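Local coordinates for putative uncharacterized protein (Jonesia denitrificans, PDB 4KTB) that is of unknown function but belongs to the Nudix clan and is possibly an asymmetric diadenosine tetraphosphate (Ap4A) hydrolase, at residues Q110-F118 with Q176-H186. Sequence-based numbering, arbitrary orientation.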
loop_
_atom_site.group_PDB
_atom_site.type_symbol
_atom_site.label_atom_id
_atom_site.label_comp_id
_atom_site.label_asym_id
_atom_site.label_seq_id
_atom_site.Cartn_x
_atom_site.Cartn_y
_atom_site.Cartn_z
ATOM N N GLN A 110 0.263 -6.936 -2.928
ATOM C CA GLN A 110 -0.331 -6.129 -1.872
ATOM C C GLN A 110 -1.770 -5.749 -2.203
ATOM O O GLN A 110 -2.009 -5.016 -3.153
ATOM C CB GLN A 110 0.460 -4.841 -1.648
ATOM C CG GLN A 110 -0.080 -4.026 -0.471
ATOM C CD GLN A 110 0.650 -2.716 -0.287
ATOM O OE1 GLN A 110 0.973 -2.037 -1.264
ATOM N NE2 GLN A 110 0.924 -2.354 0.962
ATOM N N PRO A 111 -2.737 -6.223 -1.406
ATOM C CA PRO A 111 -4.103 -5.819 -1.745
ATOM C C PRO A 111 -4.349 -4.407 -1.286
ATOM O O PRO A 111 -3.555 -3.861 -0.532
ATOM C CB PRO A 111 -4.964 -6.781 -0.932
ATOM C CG PRO A 111 -4.139 -7.052 0.287
ATOM C CD PRO A 111 -2.692 -7.061 -0.196
ATOM N N PHE A 112 -5.441 -3.812 -1.727
ATOM C CA PHE A 112 -5.739 -2.499 -1.224
ATOM C C PHE A 112 -6.320 -2.611 0.179
ATOM O O PHE A 112 -6.315 -1.646 0.940
ATOM C CB PHE A 112 -6.642 -1.731 -2.186
ATOM C CG PHE A 112 -8.093 -2.081 -2.083
ATOM C CD1 PHE A 112 -8.914 -1.452 -1.155
ATOM C CD2 PHE A 112 -8.650 -3.003 -2.944
ATOM C CE1 PHE A 112 -10.252 -1.764 -1.073
ATOM C CE2 PHE A 112 -9.990 -3.317 -2.868
ATOM C CZ PHE A 112 -10.791 -2.698 -1.932
ATOM N N THR A 113 -6.813 -3.789 0.533
ATOM C CA THR A 113 -7.283 -4.025 1.897
ATOM C C THR A 113 -7.444 -5.498 2.109
ATOM O O THR A 113 -7.267 -6.286 1.193
ATOM C CB THR A 113 -8.658 -3.372 2.214
ATOM O OG1 THR A 113 -8.870 -3.387 3.624
ATOM C CG2 THR A 113 -9.783 -4.167 1.598
ATOM N N VAL A 114 -7.768 -5.853 3.340
ATOM C CA VAL A 114 -8.165 -7.197 3.662
ATOM C C VAL A 114 -9.549 -7.129 4.282
ATOM O O VAL A 114 -9.767 -6.418 5.253
ATOM C CB VAL A 114 -7.194 -7.856 4.618
ATOM C CG1 VAL A 114 -7.694 -9.237 4.984
ATOM C CG2 VAL A 114 -5.798 -7.941 3.995
ATOM N N ALA A 115 -10.487 -7.858 3.691
ATOM C CA ALA A 115 -11.876 -7.862 4.144
ATOM C C ALA A 115 -12.134 -9.167 4.887
ATOM O O ALA A 115 -12.034 -10.258 4.303
ATOM C CB ALA A 115 -12.820 -7.745 2.974
ATOM N N GLU A 116 -12.480 -9.053 6.161
ATOM C CA GLU A 116 -12.625 -10.215 6.996
ATOM C C GLU A 116 -14.097 -10.480 7.233
ATOM O O GLU A 116 -14.714 -9.893 8.115
ATOM C CB GLU A 116 -11.850 -9.984 8.285
ATOM C CG GLU A 116 -10.428 -9.541 7.988
ATOM C CD GLU A 116 -9.604 -9.189 9.219
ATOM O OE1 GLU A 116 -8.768 -8.269 9.114
ATOM O OE2 GLU A 116 -9.761 -9.834 10.278
ATOM N N TYR A 117 -14.650 -11.345 6.397
ATOM C CA TYR A 117 -16.045 -11.713 6.489
ATOM C C TYR A 117 -16.211 -12.693 7.624
ATOM O O TYR A 117 -15.720 -13.822 7.553
ATOM C CB TYR A 117 -16.522 -12.372 5.198
ATOM C CG TYR A 117 -16.390 -11.554 3.927
ATOM C CD1 TYR A 117 -15.219 -11.595 3.169
ATOM C CD2 TYR A 117 -17.452 -10.789 3.455
ATOM C CE1 TYR A 117 -15.102 -10.879 2.001
ATOM C CE2 TYR A 117 -17.346 -10.062 2.292
ATOM C CZ TYR A 117 -16.169 -10.112 1.568
ATOM O OH TYR A 117 -16.051 -9.402 0.404
ATOM N N PHE A 118 -16.926 -12.263 8.656
ATOM C CA PHE A 118 -17.179 -13.107 9.823
ATOM C C PHE A 118 -18.494 -13.852 9.717
ATOM O O PHE A 118 -19.444 -13.373 9.105
ATOM C CB PHE A 118 -17.142 -12.280 11.112
ATOM C CG PHE A 118 -15.810 -12.321 11.823
ATOM C CD1 PHE A 118 -14.650 -11.879 11.191
ATOM C CD2 PHE A 118 -15.711 -12.796 13.125
ATOM C CE1 PHE A 118 -13.398 -11.918 11.843
ATOM C CE2 PHE A 118 -14.462 -12.839 13.780
ATOM C CZ PHE A 118 -13.309 -12.396 13.135
ATOM N N GLN A 176 -20.188 -5.935 1.284
ATOM C CA GLN A 176 -19.466 -5.655 0.050
ATOM C C GLN A 176 -19.702 -4.240 -0.460
ATOM O O GLN A 176 -18.914 -3.721 -1.252
ATOM C CB GLN A 176 -19.815 -6.668 -1.034
ATOM C CG GLN A 176 -19.211 -8.049 -0.806
ATOM C CD GLN A 176 -18.803 -8.741 -2.095
ATOM O OE1 GLN A 176 -17.685 -9.256 -2.207
ATOM N NE2 GLN A 176 -19.709 -8.766 -3.073
ATOM N N ASP A 177 -20.788 -3.613 -0.019
ATOM C CA ASP A 177 -21.006 -2.222 -0.382
ATOM C C ASP A 177 -19.886 -1.391 0.219
ATOM O O ASP A 177 -19.367 -0.483 -0.419
ATOM C CB ASP A 177 -22.372 -1.720 0.077
ATOM C CG ASP A 177 -22.652 -2.039 1.516
ATOM O OD1 ASP A 177 -22.238 -3.122 1.980
ATOM O OD2 ASP A 177 -23.294 -1.211 2.193
HETATM N N MSE A 178 -19.494 -1.719 1.441
HETATM C CA MSE A 178 -18.404 -1.005 2.086
HETATM C C MSE A 178 -17.063 -1.298 1.424
HETATM O O MSE A 178 -16.238 -0.401 1.235
HETATM C CB MSE A 178 -18.328 -1.375 3.559
HETATM C CG MSE A 178 -17.143 -0.757 4.268
HETATM SE SE MSE A 178 -17.037 1.189 4.070
HETATM C CE MSE A 178 -18.846 1.720 4.621
ATOM N N LEU A 179 -16.843 -2.563 1.083
ATOM C CA LEU A 179 -15.607 -2.948 0.410
ATOM C C LEU A 179 -15.496 -2.189 -0.911
ATOM O O LEU A 179 -14.408 -1.759 -1.310
ATOM C CB LEU A 179 -15.567 -4.457 0.177
ATOM C CG LEU A 179 -14.307 -4.992 -0.501
ATOM C CD1 LEU A 179 -13.076 -4.574 0.256
ATOM C CD2 LEU A 179 -14.380 -6.507 -0.593
ATOM N N LEU A 180 -16.633 -1.993 -1.570
ATOM C CA LEU A 180 -16.657 -1.219 -2.799
ATOM C C LEU A 180 -16.225 0.234 -2.541
ATOM O O LEU A 180 -15.462 0.817 -3.316
ATOM C CB LEU A 180 -18.047 -1.283 -3.424
ATOM C CG LEU A 180 -18.340 -0.271 -4.522
ATOM C CD1 LEU A 180 -17.391 -0.460 -5.697
ATOM C CD2 LEU A 180 -19.795 -0.399 -4.953
ATOM N N LYS A 181 -16.698 0.804 -1.439
ATOM C CA LYS A 181 -16.338 2.169 -1.076
ATOM C C LYS A 181 -14.869 2.286 -0.716
ATOM O O LYS A 181 -14.205 3.265 -1.059
ATOM C CB LYS A 181 -17.177 2.642 0.101
ATOM C CG LYS A 181 -18.635 2.836 -0.218
ATOM C CD LYS A 181 -19.294 3.594 0.908
ATOM C CE LYS A 181 -20.516 2.852 1.415
ATOM N NZ LYS A 181 -21.158 3.525 2.586
ATOM N N GLN A 182 -14.372 1.298 0.005
ATOM C CA GLN A 182 -12.945 1.234 0.274
ATOM C C GLN A 182 -12.161 1.175 -1.028
ATOM O O GLN A 182 -11.107 1.773 -1.140
ATOM C CB GLN A 182 -12.617 0.011 1.135
ATOM C CG GLN A 182 -13.163 0.081 2.538
ATOM C CD GLN A 182 -12.950 -1.205 3.301
ATOM O OE1 GLN A 182 -13.872 -2.006 3.459
ATOM N NE2 GLN A 182 -11.721 -1.416 3.775
ATOM N N ALA A 183 -12.695 0.468 -2.021
ATOM C CA ALA A 183 -11.997 0.300 -3.295
ATOM C C ALA A 183 -11.957 1.621 -4.052
ATOM O O ALA A 183 -10.920 2.009 -4.596
ATOM C CB ALA A 183 -12.657 -0.800 -4.138
ATOM N N LEU A 184 -13.091 2.312 -4.061
ATOM C CA LEU A 184 -13.191 3.634 -4.660
ATOM C C LEU A 184 -12.340 4.645 -3.917
ATOM O O LEU A 184 -11.707 5.503 -4.531
ATOM C CB LEU A 184 -14.644 4.107 -4.646
ATOM C CG LEU A 184 -15.551 3.313 -5.569
ATOM C CD1 LEU A 184 -16.988 3.731 -5.357
ATOM C CD2 LEU A 184 -15.135 3.539 -7.015
ATOM N N ALA A 185 -12.360 4.561 -2.590
ATOM C CA ALA A 185 -11.514 5.409 -1.770
ATOM C C ALA A 185 -10.061 5.188 -2.183
ATOM O O ALA A 185 -9.351 6.132 -2.468
ATOM C CB ALA A 185 -11.706 5.106 -0.309
ATOM N N HIS A 186 -9.635 3.926 -2.228
ATOM C CA HIS A 186 -8.252 3.601 -2.602
ATOM C C HIS A 186 -7.887 4.223 -3.942
ATOM O O HIS A 186 -6.795 4.751 -4.108
ATOM C CB HIS A 186 -8.034 2.090 -2.672
ATOM C CG HIS A 186 -6.626 1.697 -2.998
ATOM N ND1 HIS A 186 -5.563 1.964 -2.154
ATOM C CD2 HIS A 186 -6.098 1.052 -4.065
ATOM C CE1 HIS A 186 -4.451 1.496 -2.688
ATOM N NE2 HIS A 186 -4.741 0.942 -3.850
HETATM O O HOH W 1 -10.995 -3.619 5.197
#
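The imidazole of H186 lies with one face against F112, whose CB sits 3.5 Å from the ring centroid and nearly on its normal, a CH-pi contact; the two rings, their planes 25° apart, are nearly parallel but offset, with little overlap. In F112, CG stands between the backbone N and the carbonyl carbon (chi1 81°), which places the ring against the Q182-A183 backbone: Q182 CB lies at its edge, in plane, while F112 CZ is 3.5 Å from A183 CB. Alanine suits this spot, its small methyl letting the large ring approach the backbone. L179 forks between strand side chains, CD1 meeting T113 CG2 at 3.6 Å and CD2 touching Y117 OH and, less closely, the A115 methyl. At the edge of the Y117 ring lies Q176 CG, and the phenol OH is hydrogen-bonded to D43, giving a largely apolar side chain a buried polar anchor. A water accepts from Q182 NE2 (2.7 Å), hydrogen-bonds T113 OG1 and donates to V114 O, giving these three atoms a shared partner. Strand 113-118 and helix 176-186 run antiparallel (174°), with a closest axis approach of 10.2 Å, a helix packed on a mixed beta-sheet, consistent with the alpha/beta/alpha sandwich of the Nudix fold.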